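Sugar ABC transporter (Agrobacterium radiobacter, PDB 4RXT) binds alpha-L-arabinopyranose in a cleft and probably serves as the solute-binding protein of an ABC importer for sugars. Local coordinates at residues E4-K12 with P63-T71; L105-A116 with V245-G256. All coordinates share one frame; numbering follows the deposited sequence.

Interaction 1 of 2, residues E4-K12 with P63-T71; sequences EVTIPIIVK and PAAIVISPT. With ARA (alpha-L-arabinopyranose), chain B.
I10 O is gripped twice by S69. The N-H of S69 meets it at 3.0 Å, almost straight along the carbonyl direction (C=O...N 177°). A weak bond from S69 OG to I10 O, 3.4 Å, is added from the side chain. S69 OG sits between its own backbone N and carbonyl carbon (chi1 62°), which sets the hydroxyl beside V11 CA, within weak reach of I10 O. Two more bonds carry the pairing on: V67 N to P8 O, 2.9 Å, and I10 N to V67 O, 2.8 Å. Nearer the chain start, A64 N donates to T6 O at 2.9 Å. P8 has no N-H to offer A65 O. That carbonyl is buried without a hydrogen-bond partner in the model and lies against carbon atoms, among them I7 CA and P8 CD. Strands 9-11 and 66-68 are parallel neighbours in the six-stranded sheet of one lobe of a periplasmic binding protein. Helix 17-33 packs on I9. On that face I9 and V67 lie side by side, I9 CD1 touching V67 CG1 at 3.9 Å. On the other face I10 CD1 crosses to I66 CG2, also 3.9 Å away. Past the strand ends, the extended chain of K12 crosses the T71 side chain at a slant. Its NZ donates to the arabinose O3 at 3.0 Å and to a water that also reaches T71 O. D93 makes a weak, long ion pair with this ammonium.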
# COMPACT_ATOMS: atom_id res chain seq x y z
N GLU A 4 -10.70 -12.70 -27.95
CA GLU A 4 -9.84 -11.91 -27.09
C GLU A 4 -10.19 -12.30 -25.69
O GLU A 4 -11.36 -12.34 -25.32
CB GLU A 4 -10.02 -10.43 -27.40
CG GLU A 4 -10.05 -9.50 -26.22
CD GLU A 4 -10.35 -8.07 -26.63
OE1 GLU A 4 -9.48 -7.42 -27.25
OE2 GLU A 4 -11.48 -7.63 -26.31
N VAL A 5 -9.17 -12.69 -24.95
CA VAL A 5 -9.36 -13.22 -23.62
C VAL A 5 -9.72 -12.11 -22.65
O VAL A 5 -9.54 -10.91 -22.91
CB VAL A 5 -8.16 -14.06 -23.12
CG1 VAL A 5 -7.90 -15.23 -24.08
CG2 VAL A 5 -6.94 -13.20 -22.91
N THR A 6 -10.36 -12.55 -21.57
CA THR A 6 -10.75 -11.70 -20.46
C THR A 6 -9.88 -12.00 -19.24
O THR A 6 -9.73 -13.15 -18.81
CB THR A 6 -12.25 -11.87 -20.10
OG1 THR A 6 -13.06 -11.57 -21.25
CG2 THR A 6 -12.63 -10.96 -18.95
N ILE A 7 -9.30 -10.94 -18.69
CA ILE A 7 -8.48 -11.00 -17.47
C ILE A 7 -8.93 -9.86 -16.53
O ILE A 7 -8.48 -8.73 -16.66
CB ILE A 7 -6.95 -10.93 -17.78
CG1 ILE A 7 -6.58 -12.05 -18.74
CG2 ILE A 7 -6.17 -11.02 -16.47
CD1 ILE A 7 -5.13 -12.06 -19.18
N PRO A 8 -9.89 -10.16 -15.64
CA PRO A 8 -10.28 -9.20 -14.63
C PRO A 8 -9.15 -8.85 -13.67
O PRO A 8 -8.28 -9.69 -13.38
CB PRO A 8 -11.40 -9.90 -13.86
CG PRO A 8 -11.81 -11.04 -14.71
CD PRO A 8 -10.59 -11.43 -15.45
N ILE A 9 -9.21 -7.63 -13.17
CA ILE A 9 -8.37 -7.20 -12.05
C ILE A 9 -9.30 -6.81 -10.90
O ILE A 9 -10.29 -6.07 -11.10
CB ILE A 9 -7.42 -6.02 -12.42
CG1 ILE A 9 -6.48 -5.73 -11.24
CG2 ILE A 9 -8.17 -4.79 -12.97
CD1 ILE A 9 -5.24 -4.95 -11.65
N ILE A 10 -8.97 -7.33 -9.73
CA ILE A 10 -9.75 -7.12 -8.52
C ILE A 10 -8.87 -6.40 -7.53
O ILE A 10 -7.90 -6.94 -7.03
CB ILE A 10 -10.24 -8.46 -7.90
CG1 ILE A 10 -11.03 -9.27 -8.94
CG2 ILE A 10 -11.08 -8.20 -6.64
CD1 ILE A 10 -11.32 -10.69 -8.52
N VAL A 11 -9.22 -5.15 -7.27
CA VAL A 11 -8.48 -4.32 -6.33
C VAL A 11 -9.15 -4.31 -4.97
O VAL A 11 -10.27 -4.81 -4.83
CB VAL A 11 -8.28 -2.90 -6.86
CG1 VAL A 11 -7.46 -2.94 -8.15
CG2 VAL A 11 -9.63 -2.21 -7.07
N LYS A 12 -8.45 -3.79 -3.95
CA LYS A 12 -9.04 -3.76 -2.59
C LYS A 12 -10.19 -2.74 -2.46
O LYS A 12 -11.08 -2.92 -1.65
CB LYS A 12 -7.99 -3.41 -1.53
CG LYS A 12 -6.81 -4.36 -1.43
CD LYS A 12 -6.00 -4.07 -0.19
CE LYS A 12 -4.77 -4.94 -0.07
NZ LYS A 12 -4.12 -4.72 1.25
N PRO A 63 -12.89 -16.67 -16.85
CA PRO A 63 -11.92 -15.83 -17.55
C PRO A 63 -10.61 -16.57 -17.78
O PRO A 63 -10.40 -17.65 -17.21
CB PRO A 63 -11.70 -14.68 -16.56
CG PRO A 63 -11.83 -15.34 -15.21
CD PRO A 63 -12.97 -16.32 -15.41
N ALA A 64 -9.71 -16.01 -18.59
CA ALA A 64 -8.42 -16.68 -18.85
C ALA A 64 -7.46 -16.65 -17.68
O ALA A 64 -6.59 -17.52 -17.52
CB ALA A 64 -7.75 -16.06 -20.07
N ALA A 65 -7.58 -15.58 -16.89
CA ALA A 65 -6.77 -15.42 -15.70
C ALA A 65 -7.41 -14.30 -14.86
O ALA A 65 -8.28 -13.59 -15.36
CB ALA A 65 -5.34 -15.08 -16.09
N ILE A 66 -6.95 -14.17 -13.63
CA ILE A 66 -7.38 -13.10 -12.74
C ILE A 66 -6.17 -12.50 -12.04
O ILE A 66 -5.27 -13.24 -11.59
CB ILE A 66 -8.39 -13.62 -11.66
CG1 ILE A 66 -9.73 -14.00 -12.31
CG2 ILE A 66 -8.61 -12.59 -10.54
CD1 ILE A 66 -10.59 -14.92 -11.45
N VAL A 67 -6.16 -11.17 -11.96
CA VAL A 67 -5.21 -10.43 -11.14
C VAL A 67 -5.94 -9.93 -9.92
O VAL A 67 -7.01 -9.36 -10.02
CB VAL A 67 -4.57 -9.23 -11.89
CG1 VAL A 67 -3.62 -8.44 -10.98
CG2 VAL A 67 -3.85 -9.72 -13.14
N ILE A 68 -5.38 -10.16 -8.74
CA ILE A 68 -6.00 -9.72 -7.50
C ILE A 68 -5.00 -9.15 -6.51
O ILE A 68 -3.89 -9.67 -6.38
CB ILE A 68 -6.84 -10.86 -6.84
CG1 ILE A 68 -7.58 -10.41 -5.59
CG2 ILE A 68 -5.99 -12.10 -6.55
CD1 ILE A 68 -8.70 -11.32 -5.16
N SER A 69 -5.45 -8.11 -5.80
CA SER A 69 -4.76 -7.59 -4.59
C SER A 69 -5.55 -8.07 -3.38
O SER A 69 -6.48 -7.42 -2.98
CB SER A 69 -4.66 -6.05 -4.61
OG SER A 69 -5.96 -5.51 -4.60
N PRO A 70 -5.14 -9.21 -2.78
CA PRO A 70 -5.92 -9.73 -1.67
C PRO A 70 -6.03 -8.75 -0.51
O PRO A 70 -5.03 -8.28 0.01
CB PRO A 70 -5.16 -10.98 -1.24
CG PRO A 70 -4.31 -11.36 -2.41
CD PRO A 70 -4.01 -10.08 -3.14
N THR A 71 -7.26 -8.49 -0.07
CA THR A 71 -7.47 -7.45 0.91
C THR A 71 -7.08 -7.82 2.34
O THR A 71 -6.67 -6.97 3.11
CB THR A 71 -8.88 -6.86 0.78
OG1 THR A 71 -8.88 -5.56 1.39
CG2 THR A 71 -9.90 -7.78 1.41
C1 ARA B . -1.35 1.01 -0.28
C2 ARA B . -1.09 -0.47 0.09
C3 ARA B . -2.38 -1.26 -0.06
C4 ARA B . -3.53 -0.60 0.72
C5 ARA B . -3.20 0.78 1.11
O1 ARA B . -0.24 1.47 0.48
O2 ARA B . -0.10 -1.05 -0.79
O3 ARA B . -2.11 -2.62 0.33
O4 ARA B . -3.74 -1.18 2.01
O5 ARA B . -2.59 1.58 0.08
O HOH W 1 -5.83 -3.82 3.16

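Interaction 2 of 2, residues L105-A116 with V245-G256; sequences LTTDNTQGGRIA and VVQDPYRMGYDG. With ARA (alpha-L-arabinopyranose), chain B.
The flat amide of Q247 is met in its carbonyl plane by T107. The T107 hydroxyl donates to a lone pair of Q247 OE1, with OG1 to OE1 only 2.6 Å and a C=O...O angle of 116°. The amide of N109 comes near at a steep tilt, its plane 75° from that of Q247, and N109 OD1 is bonded by R150. A second flat group, the guanidinium of R251, has D255 OD2 in its plane at the edge, a salt bridge of 3.0 Å from R251 NE. T107 OG1 is placed anti to its carbonyl carbon (chi1 -54°), which brings it to the Q247 amide. It also accepts from a water at 2.6 Å, and that water takes the N-H of D248. With OE1 held by T107 and a second water, Q247 NE2 donates nearly straight to the arabinose O2, 3.1 Å away, and also bonds D227. M252 curls its CE to within 3.7 Å of T107 OG1. L105 CD2 presses on D255 CB at 3.5 Å, the two side chains crossing at about a right angle. V245 CG2 meets I115 CG2 and A116 CB. D108 and D248 each N-cap the helix that follows. Each segment holds one hinge connection between the two lobes: 105-116 leaves strand 103-106 for helix 109-128 in the other lobe, and 245-256 runs back from strand 243-246 to helix 249-264, beside helix 17-33.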
# COMPACT_ATOMS: atom_id res chain seq x y z
N LEU A 105 3.46 -9.71 -7.84
CA LEU A 105 4.16 -8.43 -8.09
C LEU A 105 3.84 -7.49 -6.94
O LEU A 105 2.66 -7.22 -6.64
CB LEU A 105 3.71 -7.81 -9.41
CG LEU A 105 3.95 -8.59 -10.70
CD1 LEU A 105 2.79 -9.53 -11.01
CD2 LEU A 105 4.18 -7.60 -11.84
N THR A 106 4.87 -7.04 -6.25
CA THR A 106 4.67 -6.33 -4.98
C THR A 106 5.89 -5.53 -4.55
O THR A 106 7.02 -5.87 -4.89
CB THR A 106 4.27 -7.32 -3.85
OG1 THR A 106 3.97 -6.61 -2.65
CG2 THR A 106 5.37 -8.34 -3.58
N THR A 107 5.64 -4.47 -3.78
CA THR A 107 6.69 -3.90 -2.95
C THR A 107 7.20 -4.99 -1.96
O THR A 107 6.43 -5.85 -1.52
CB THR A 107 6.11 -2.71 -2.16
OG1 THR A 107 5.51 -1.81 -3.11
CG2 THR A 107 7.17 -1.98 -1.29
N ASP A 108 8.47 -4.90 -1.59
CA ASP A 108 9.00 -5.62 -0.43
C ASP A 108 8.53 -4.80 0.78
O ASP A 108 9.13 -3.82 1.18
CB ASP A 108 10.53 -5.72 -0.52
CG ASP A 108 11.17 -6.42 0.68
OD1 ASP A 108 10.53 -6.58 1.80
OD2 ASP A 108 12.36 -6.77 0.51
N ASN A 109 7.42 -5.23 1.34
CA ASN A 109 6.75 -4.44 2.37
C ASN A 109 7.47 -4.40 3.71
O ASN A 109 7.41 -3.41 4.41
CB ASN A 109 5.30 -4.82 2.53
CG ASN A 109 4.48 -4.31 1.36
OD1 ASN A 109 4.38 -3.09 1.17
ND2 ASN A 109 3.94 -5.23 0.55
N THR A 110 8.21 -5.44 4.03
CA THR A 110 9.00 -5.42 5.24
C THR A 110 10.12 -4.37 5.11
O THR A 110 10.34 -3.53 6.04
CB THR A 110 9.56 -6.80 5.56
OG1 THR A 110 8.46 -7.73 5.61
CG2 THR A 110 10.23 -6.74 6.90
N GLN A 111 10.80 -4.38 3.97
CA GLN A 111 11.82 -3.38 3.69
C GLN A 111 11.21 -1.97 3.67
O GLN A 111 11.83 -1.00 4.11
CB GLN A 111 12.52 -3.67 2.37
CG GLN A 111 13.71 -2.78 2.06
CD GLN A 111 14.28 -3.04 0.67
OE1 GLN A 111 15.39 -3.57 0.54
NE2 GLN A 111 13.51 -2.69 -0.38
N GLY A 112 9.99 -1.87 3.18
CA GLY A 112 9.29 -0.58 3.14
C GLY A 112 9.09 -0.03 4.56
O GLY A 112 9.27 1.17 4.81
N GLY A 113 8.77 -0.91 5.50
CA GLY A 113 8.68 -0.50 6.91
C GLY A 113 10.05 -0.08 7.48
O GLY A 113 10.15 0.91 8.25
N ARG A 114 11.10 -0.83 7.13
CA ARG A 114 12.45 -0.48 7.55
C ARG A 114 12.88 0.89 7.03
O ARG A 114 13.44 1.70 7.77
CB ARG A 114 13.47 -1.53 7.09
CG ARG A 114 13.35 -2.90 7.72
CD ARG A 114 14.49 -3.85 7.27
NE ARG A 114 13.95 -5.17 6.89
CZ ARG A 114 14.01 -5.73 5.68
NH1 ARG A 114 14.62 -5.13 4.65
NH2 ARG A 114 13.46 -6.94 5.49
N ILE A 115 12.61 1.12 5.75
CA ILE A 115 12.88 2.42 5.09
C ILE A 115 12.16 3.58 5.79
O ILE A 115 12.72 4.63 6.03
CB ILE A 115 12.47 2.36 3.58
CG1 ILE A 115 13.47 1.50 2.82
CG2 ILE A 115 12.42 3.74 2.94
CD1 ILE A 115 13.05 1.15 1.41
N ALA A 116 10.93 3.31 6.21
CA ALA A 116 10.13 4.31 6.90
C ALA A 116 10.73 4.62 8.27
O ALA A 116 10.74 5.79 8.71
CB ALA A 116 8.68 3.87 7.03
N VAL A 245 6.92 6.95 1.67
CA VAL A 245 7.46 5.78 0.94
C VAL A 245 6.54 5.48 -0.23
O VAL A 245 5.38 5.12 -0.04
CB VAL A 245 7.62 4.55 1.83
CG1 VAL A 245 8.29 3.41 1.05
CG2 VAL A 245 8.44 4.88 3.08
N VAL A 246 7.08 5.60 -1.43
CA VAL A 246 6.29 5.52 -2.66
C VAL A 246 6.59 4.19 -3.37
O VAL A 246 7.74 3.75 -3.43
CB VAL A 246 6.55 6.73 -3.58
CG1 VAL A 246 5.82 6.64 -4.94
CG2 VAL A 246 6.10 7.99 -2.85
N GLN A 247 5.52 3.55 -3.81
CA GLN A 247 5.54 2.26 -4.48
C GLN A 247 5.35 2.47 -5.97
O GLN A 247 5.35 3.60 -6.44
CB GLN A 247 4.39 1.43 -3.92
CG GLN A 247 4.38 1.23 -2.41
CD GLN A 247 3.25 0.31 -2.00
OE1 GLN A 247 3.36 -0.93 -2.05
NE2 GLN A 247 2.13 0.91 -1.62
N ASP A 248 5.16 1.39 -6.73
CA ASP A 248 4.86 1.45 -8.17
C ASP A 248 3.54 0.74 -8.50
O ASP A 248 3.53 -0.30 -9.17
CB ASP A 248 6.01 0.90 -9.05
CG ASP A 248 5.96 1.40 -10.49
OD1 ASP A 248 4.94 1.98 -10.91
OD2 ASP A 248 6.97 1.14 -11.20
N PRO A 249 2.42 1.32 -8.05
CA PRO A 249 1.14 0.70 -8.33
C PRO A 249 0.81 0.60 -9.82
O PRO A 249 0.19 -0.38 -10.22
CB PRO A 249 0.13 1.61 -7.61
CG PRO A 249 0.85 2.92 -7.41
CD PRO A 249 2.27 2.46 -7.15
N TYR A 250 1.20 1.59 -10.63
CA TYR A 250 0.94 1.53 -12.08
C TYR A 250 1.54 0.26 -12.68
O TYR A 250 0.87 -0.47 -13.42
CB TYR A 250 1.49 2.76 -12.79
CG TYR A 250 1.07 2.85 -14.24
CD1 TYR A 250 -0.10 3.49 -14.58
CD2 TYR A 250 1.84 2.28 -15.26
CE1 TYR A 250 -0.50 3.62 -15.92
CE2 TYR A 250 1.47 2.37 -16.59
CZ TYR A 250 0.30 3.03 -16.93
OH TYR A 250 -0.05 3.12 -18.26
N ARG A 251 2.79 -0.02 -12.31
CA ARG A 251 3.45 -1.24 -12.81
C ARG A 251 2.78 -2.51 -12.31
O ARG A 251 2.67 -3.46 -13.05
CB ARG A 251 4.94 -1.23 -12.46
CG ARG A 251 5.66 -2.49 -12.90
CD ARG A 251 7.09 -2.50 -12.46
NE ARG A 251 7.75 -3.70 -12.94
CZ ARG A 251 8.97 -4.07 -12.56
NH1 ARG A 251 9.66 -3.33 -11.70
NH2 ARG A 251 9.51 -5.16 -13.07
N MET A 252 2.39 -2.53 -11.03
CA MET A 252 1.64 -3.68 -10.51
C MET A 252 0.42 -4.00 -11.39
O MET A 252 0.15 -5.17 -11.72
CB MET A 252 1.24 -3.51 -9.03
CG MET A 252 2.39 -3.58 -8.01
SD MET A 252 1.69 -3.26 -6.32
CE MET A 252 2.90 -2.07 -5.71
N GLY A 253 -0.33 -2.97 -11.80
CA GLY A 253 -1.48 -3.14 -12.68
C GLY A 253 -1.10 -3.58 -14.08
O GLY A 253 -1.64 -4.55 -14.62
N TYR A 254 -0.12 -2.88 -14.65
CA TYR A 254 0.30 -3.12 -16.03
C TYR A 254 0.94 -4.49 -16.18
O TYR A 254 0.52 -5.31 -17.02
CB TYR A 254 1.25 -2.01 -16.51
CG TYR A 254 1.47 -2.07 -18.01
CD1 TYR A 254 2.35 -2.98 -18.57
CD2 TYR A 254 0.73 -1.26 -18.87
CE1 TYR A 254 2.51 -3.06 -19.94
CE2 TYR A 254 0.89 -1.31 -20.24
CZ TYR A 254 1.78 -2.21 -20.78
OH TYR A 254 1.89 -2.26 -22.15
N ASP A 255 2.00 -4.71 -15.41
CA ASP A 255 2.76 -5.92 -15.50
C ASP A 255 1.96 -7.07 -14.87
O ASP A 255 2.21 -8.22 -15.20
CB ASP A 255 4.13 -5.79 -14.87
CG ASP A 255 5.12 -5.07 -15.77
OD1 ASP A 255 4.80 -4.81 -16.96
OD2 ASP A 255 6.23 -4.79 -15.30
N GLY A 256 1.01 -6.76 -14.00
CA GLY A 256 0.06 -7.80 -13.55
C GLY A 256 -0.73 -8.41 -14.68
O GLY A 256 -0.80 -9.63 -14.84
C1 ARA B . -1.35 1.01 -0.28
C2 ARA B . -1.09 -0.47 0.09
C3 ARA B . -2.38 -1.26 -0.06
C4 ARA B . -3.53 -0.60 0.72
C5 ARA B . -3.20 0.78 1.11
O1 ARA B . -0.24 1.47 0.48
O2 ARA B . -0.10 -1.05 -0.79
O3 ARA B . -2.11 -2.62 0.33
O4 ARA B . -3.74 -1.18 2.01
O5 ARA B . -2.59 1.58 0.08
O HOH W 2 6.27 -1.12 -5.55
O HOH W 3 3.05 -3.57 -2.20

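In the fold
Interaction 1 lies within the sheet of one lobe, and interaction 2 joins that lobe to the other at the hinge. Their centres are about 19 Å apart, yet they touch. V67 CG2 packs on G256 O at 3.5 Å and I9 CD1 on G253 CA at 4.3 Å, so helix 249-264 of interaction 2 lies against the strands of interaction 1. Strand 103-106 belongs to the same sheet. Both contacts also reach the arabinose. K12 binds O3 and Q247 binds O2, hydroxyls on adjacent ring carbons. E45, D93, S146, R150 and D227 also hydrogen-bond the sugar, which lies between the lobes, and N201 is part of its site.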